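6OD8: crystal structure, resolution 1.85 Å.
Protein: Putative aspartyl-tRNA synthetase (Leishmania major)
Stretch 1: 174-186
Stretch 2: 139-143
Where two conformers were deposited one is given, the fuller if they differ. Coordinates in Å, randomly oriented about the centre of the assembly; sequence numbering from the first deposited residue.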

ATOM      1  N   VAL A 174      -3.530  18.448  29.336  1.00 20.12           N
ATOM      2  CA  VAL A 174      -3.168  18.885  27.994  1.00 23.61           C
ATOM      3  C   VAL A 174      -4.427  19.200  27.191  1.00 27.78           C
ATOM      4  O   VAL A 174      -4.577  20.302  26.657  1.00 26.18           O
ATOM      5  CB  VAL A 174      -2.306  17.800  27.320  1.00 26.18           C
ATOM      6  CG1 VAL A 174      -2.017  18.135  25.853  1.00 24.46           C
ATOM      7  CG2 VAL A 174      -0.999  17.605  28.100  1.00 32.19           C
ATOM      8  N   THR A 175      -5.358  18.238  27.099  1.00 19.50           N
ATOM      9  CA  THR A 175      -6.716  18.503  26.651  1.00 20.31           C
ATOM     10  C   THR A 175      -7.696  17.817  27.595  1.00 19.92           C
ATOM     11  O   THR A 175      -7.402  16.756  28.150  1.00 23.27           O
ATOM     12  CB  THR A 175      -6.970  18.002  25.224  1.00 20.57           C
ATOM     13  OG1 THR A 175      -6.650  16.609  25.146  1.00 22.64           O
ATOM     14  CG2 THR A 175      -6.117  18.763  24.224  1.00 22.82           C
ATOM     15  N   GLU A 176      -8.858  18.429  27.771  1.00 22.85           N
ATOM     16  CA  GLU A 176      -9.890  17.887  28.646  1.00 25.92           C
ATOM     17  C   GLU A 176     -10.955  17.184  27.824  1.00 30.54           C
ATOM     18  O   GLU A 176     -11.400  17.700  26.792  1.00 29.20           O
ATOM     19  CB  GLU A 176     -10.524  18.989  29.487  1.00 26.95           C
ATOM     20  CG  GLU A 176      -9.524  19.793  30.255  1.00 34.84           C
ATOM     21  CD  GLU A 176     -10.203  20.844  31.100  1.00 49.04           C
ATOM     22  OE1 GLU A 176      -9.551  21.404  32.002  1.00 54.57           O
ATOM     23  OE2 GLU A 176     -11.402  21.093  30.860  1.00 55.34           O
ATOM     24  N   SER A 177     -11.343  16.002  28.276  1.00 26.69           N
ATOM     25  CA  SER A 177     -12.441  15.281  27.667  1.00 22.89           C
ATOM     26  C   SER A 177     -13.754  15.800  28.228  1.00 20.19           C
ATOM     27  O   SER A 177     -13.826  16.262  29.368  1.00 21.20           O
ATOM     28  CB  SER A 177     -12.300  13.780  27.951  1.00 23.40           C
ATOM     29  OG  SER A 177     -13.394  13.033  27.448  1.00 21.32           O
ATOM     30  N   LEU A 178     -14.803  15.721  27.416  1.00 29.02           N
ATOM     31  CA  LEU A 178     -16.143  15.791  27.966  1.00 29.47           C
ATOM     32  C   LEU A 178     -16.292  14.788  29.110  1.00 27.93           C
ATOM     33  O   LEU A 178     -15.690  13.703  29.105  1.00 28.56           O
ATOM     34  CB  LEU A 178     -17.174  15.504  26.869  1.00 28.52           C
ATOM     35  CG  LEU A 178     -17.193  16.522  25.728  1.00 32.49           C
ATOM     36  CD1 LEU A 178     -18.226  16.144  24.675  1.00 29.53           C
ATOM     37  CD2 LEU A 178     -17.455  17.921  26.272  1.00 30.25           C
ATOM     38  N   ARG A 179     -17.095  15.162  30.110  1.00 25.24           N
ATOM     39  CA  ARG A 179     -17.448  14.235  31.176  1.00 24.56           C
ATOM     40  C   ARG A 179     -18.536  13.260  30.754  1.00 34.08           C
ATOM     41  O   ARG A 179     -18.780  12.284  31.470  1.00 34.01           O
ATOM     42  CB  ARG A 179     -17.901  14.993  32.420  1.00 26.16           C
ATOM     43  CG  ARG A 179     -16.914  16.037  32.856  1.00 27.11           C
ATOM     44  CD  ARG A 179     -17.324  16.653  34.204  1.00 27.72           C
ATOM     45  NE  ARG A 179     -16.306  17.596  34.658  1.00 30.29           N
ATOM     46  CZ  ARG A 179     -15.229  17.244  35.357  1.00 39.43           C
ATOM     47  NH1 ARG A 179     -15.038  15.974  35.691  1.00 26.71           N
ATOM     48  NH2 ARG A 179     -14.341  18.160  35.733  1.00 38.23           N
ATOM     49  N   THR A 180     -19.183  13.508  29.613  1.00 32.54           N
ATOM     50  CA  THR A 180     -20.189  12.618  29.043  1.00 31.15           C
ATOM     51  C   THR A 180     -19.559  11.855  27.877  1.00 29.71           C
ATOM     52  O   THR A 180     -19.249  12.445  26.836  1.00 36.19           O
ATOM     53  CB  THR A 180     -21.403  13.409  28.580  1.00 38.88           C
ATOM     54  OG1 THR A 180     -21.832  14.264  29.646  1.00 42.84           O
ATOM     55  CG2 THR A 180     -22.525  12.465  28.198  1.00 41.43           C
ATOM     56  N   LEU A 181     -19.335  10.567  28.071  1.00 25.60           N
ATOM     57  CA  LEU A 181     -18.744   9.701  27.056  1.00 26.86           C
ATOM     58  C   LEU A 181     -19.844   8.986  26.282  1.00 29.37           C
ATOM     59  O   LEU A 181     -20.916   8.724  26.830  1.00 31.35           O
ATOM     60  CB  LEU A 181     -17.814   8.663  27.698  1.00 27.05           C
ATOM     61  CG  LEU A 181     -16.593   9.211  28.436  1.00 33.03           C
ATOM     62  CD1 LEU A 181     -15.817   8.089  29.077  1.00 27.98           C
ATOM     63  CD2 LEU A 181     -15.700   9.979  27.478  1.00 31.63           C
ATOM     64  N   PRO A 182     -19.627   8.663  25.001  1.00 25.10           N
ATOM     65  CA  PRO A 182     -20.643   7.876  24.277  1.00 25.52           C
ATOM     66  C   PRO A 182     -20.840   6.493  24.870  1.00 24.22           C
ATOM     67  O   PRO A 182     -21.916   5.908  24.720  1.00 25.47           O
ATOM     68  CB  PRO A 182     -20.082   7.807  22.849  1.00 28.63           C
ATOM     69  CG  PRO A 182     -18.608   8.010  23.007  1.00 25.67           C
ATOM     70  CD  PRO A 182     -18.442   8.948  24.178  1.00 23.52           C
ATOM     71  N   PHE A 183     -19.807   5.954  25.510  1.00 29.31           N
ATOM     72  CA  PHE A 183     -19.795   4.685  26.222  1.00 30.72           C
ATOM     73  C   PHE A 183     -18.462   4.644  26.944  1.00 26.74           C
ATOM     74  O   PHE A 183     -17.541   5.378  26.586  1.00 29.65           O
ATOM     75  CB  PHE A 183     -19.951   3.478  25.280  1.00 27.94           C
ATOM     76  CG  PHE A 183     -19.034   3.518  24.074  1.00 25.22           C
ATOM     77  CD1 PHE A 183     -19.507   3.949  22.845  1.00 23.89           C
ATOM     78  CD2 PHE A 183     -17.708   3.123  24.174  1.00 26.58           C
ATOM     79  CE1 PHE A 183     -18.670   3.997  21.736  1.00 22.39           C
ATOM     80  CE2 PHE A 183     -16.857   3.164  23.069  1.00 29.61           C
ATOM     81  CZ  PHE A 183     -17.343   3.598  21.847  1.00 25.87           C
ATOM     82  N   THR A 184     -18.359   3.778  27.954  1.00 24.87           N
ATOM     83  CA  THR A 184     -17.101   3.665  28.686  1.00 23.16           C
ATOM     84  C   THR A 184     -16.182   2.634  28.038  1.00 24.38           C
ATOM     85  O   THR A 184     -16.627   1.705  27.347  1.00 26.45           O
ATOM     86  CB  THR A 184     -17.333   3.265  30.147  1.00 24.39           C
ATOM     87  OG1 THR A 184     -17.896   1.941  30.186  1.00 27.19           O
ATOM     88  CG2 THR A 184     -18.285   4.233  30.829  1.00 33.35           C
ATOM     89  N   LEU A 185     -14.879   2.798  28.289  1.00 21.65           N
ATOM     90  CA  LEU A 185     -13.908   1.816  27.812  1.00 30.37           C
ATOM     91  C   LEU A 185     -14.167   0.462  28.444  1.00 27.91           C
ATOM     92  O   LEU A 185     -14.085  -0.584  27.781  1.00 25.10           O
ATOM     93  CB  LEU A 185     -12.489   2.296  28.127  1.00 27.59           C
ATOM     94  CG  LEU A 185     -11.915   3.344  27.180  1.00 36.54           C
ATOM     95  CD1 LEU A 185     -10.409   3.358  27.325  1.00 37.97           C
ATOM     96  CD2 LEU A 185     -12.319   3.073  25.730  1.00 36.17           C
ATOM     97  N   GLU A 186     -14.511   0.474  29.732  1.00 25.32           N
ATOM     98  CA  GLU A 186     -14.869  -0.748  30.442  1.00 28.93           C
ATOM     99  C   GLU A 186     -15.966  -1.511  29.719  1.00 30.73           C
ATOM    100  O   GLU A 186     -15.845  -2.714  29.479  1.00 33.07           O
ATOM    101  CB  GLU A 186     -15.306  -0.394  31.863  1.00 32.28           C
ATOM    102  CG  GLU A 186     -14.177   0.193  32.734  1.00 37.55           C
ATOM    103  CD  GLU A 186     -13.788   1.653  32.418  1.00 45.70           C
ATOM    104  OE1 GLU A 186     -14.519   2.366  31.687  1.00 41.59           O
ATOM    105  OE2 GLU A 186     -12.733   2.092  32.928  1.00 47.54           O
TER
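Stretch 2 139-143: TESIV

How does stretch 2 run along stretch 1? It lies antiparallel, with Ile142 paired to Thr175 in a beta bridge (CA to CA 5.4 Å), Val143 near Val174 and Ser141 near Glu176. Ile142 and Val143 are extended strand; before them the chain is loop, and Glu140 takes a positive phi of 77°.

Which backbone hydrogen bonds hold the pair? Ile142 N donates to Thr175 O at 3.0 Å. In return Ile142 O receives Val174 N at 2.7 Å and, more weakly, Thr175 N at 3.4 Å, so one carbonyl serves two successive amides where stretch 1 turns its corner.

What continues the polar contact beyond the bridge? A side chain takes over: Ser177 N donates to Ser141 OG at 3.2 Å and a nearly straight 170°. Further along, a water donates to both Thr139 O (2.8 Å) and Leu178 O (2.6 Å), joining two carbonyls that could not bond directly. Within stretch 1, Ser177 OG donates to Leu178 O, the carbonyl of the next residue, at 2.9 Å.

Where do the side chains pack? Val174 CB meets Ile142 CG2 at 4.0 Å. At the other end, Leu181 CD1 lies 3.7 Å from Thr139 OG1 and Leu181 CD2 4.1 Å from Glu140 CG, while Leu185 CD1, from the start of a helix, comes within 3.8 Å of Glu140 OE2. These are van der Waals contacts of leucine methyls; Glu140 OE2 is hydrogen-bonded elsewhere in the structure, so its polar needs are met although a methyl lies beside it.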

ATOM      1  N   THR A 139     -12.365  11.501  32.921  1.00 21.92           N
ATOM      2  CA  THR A 139     -11.678  10.385  32.284  1.00 20.43           C
ATOM      3  C   THR A 139     -11.592  10.636  30.784  1.00 24.27           C
ATOM      4  O   THR A 139     -12.442  11.315  30.193  1.00 22.17           O
ATOM      5  CB  THR A 139     -12.385   9.052  32.560  1.00 28.04           C
ATOM      6  OG1 THR A 139     -13.678   9.075  31.972  1.00 28.16           O
ATOM      7  CG2 THR A 139     -12.528   8.825  34.068  1.00 27.68           C
ATOM      8  N   GLU A 140     -10.525  10.109  30.187  1.00 19.24           N
ATOM      9  CA  GLU A 140     -10.078  10.273  28.806  1.00 23.47           C
ATOM     10  C   GLU A 140      -9.392  11.630  28.568  1.00 19.55           C
ATOM     11  O   GLU A 140      -8.875  11.848  27.471  1.00 23.31           O
ATOM     12  CB  GLU A 140     -11.207  10.068  27.769  1.00 24.84           C
ATOM     13  CG  GLU A 140     -11.794   8.654  27.858  1.00 23.05           C
ATOM     14  CD  GLU A 140     -10.708   7.621  27.700  1.00 28.87           C
ATOM     15  OE1 GLU A 140     -10.109   7.561  26.598  1.00 27.22           O
ATOM     16  OE2 GLU A 140     -10.407   6.911  28.689  1.00 29.89           O
ATOM     17  N   SER A 141      -9.349  12.532  29.550  1.00 17.96           N
ATOM     18  CA  SER A 141      -8.487  13.696  29.415  1.00 17.36           C
ATOM     19  C   SER A 141      -7.054  13.221  29.212  1.00 21.43           C
ATOM     20  O   SER A 141      -6.676  12.131  29.644  1.00 22.44           O
ATOM     21  CB  SER A 141      -8.559  14.592  30.656  1.00 19.21           C
ATOM     22  OG  SER A 141      -9.871  15.052  30.902  1.00 22.93           O
ATOM     23  N   ILE A 142      -6.252  14.039  28.541  1.00 18.06           N
ATOM     24  CA  ILE A 142      -4.832  13.767  28.398  0.75 15.90           C
ATOM     25  C   ILE A 142      -4.081  14.709  29.331  1.00 17.62           C
ATOM     26  O   ILE A 142      -4.344  15.916  29.356  1.00 20.39           O
ATOM     27  CB  ILE A 142      -4.380  13.920  26.939  0.75 16.74           C
ATOM     28  CG1 ILE A 142      -5.029  12.818  26.093  0.75 18.37           C
ATOM     29  CG2 ILE A 142      -2.868  13.847  26.856  0.75 16.55           C
ATOM     30  CD1 ILE A 142      -4.859  13.015  24.608  0.75 18.16           C
ATOM     31  N   VAL A 143      -3.172  14.146  30.131  1.00 19.82           N
ATOM     32  CA  VAL A 143      -2.472  14.913  31.157  1.00 18.65           C
ATOM     33  C   VAL A 143      -0.970  14.814  30.938  1.00 19.04           C
ATOM     34  O   VAL A 143      -0.470  13.816  30.416  1.00 21.32           O
ATOM     35  CB  VAL A 143      -2.830  14.433  32.583  1.00 24.38           C
ATOM     36  CG1 VAL A 143      -4.262  14.794  32.947  1.00 22.24           C
ATOM     37  CG2 VAL A 143      -2.574  12.931  32.738  1.00 20.22           C
TER
HETATM   38  O   HOH W   1     -15.159  11.770  30.731  1.00 20.85           O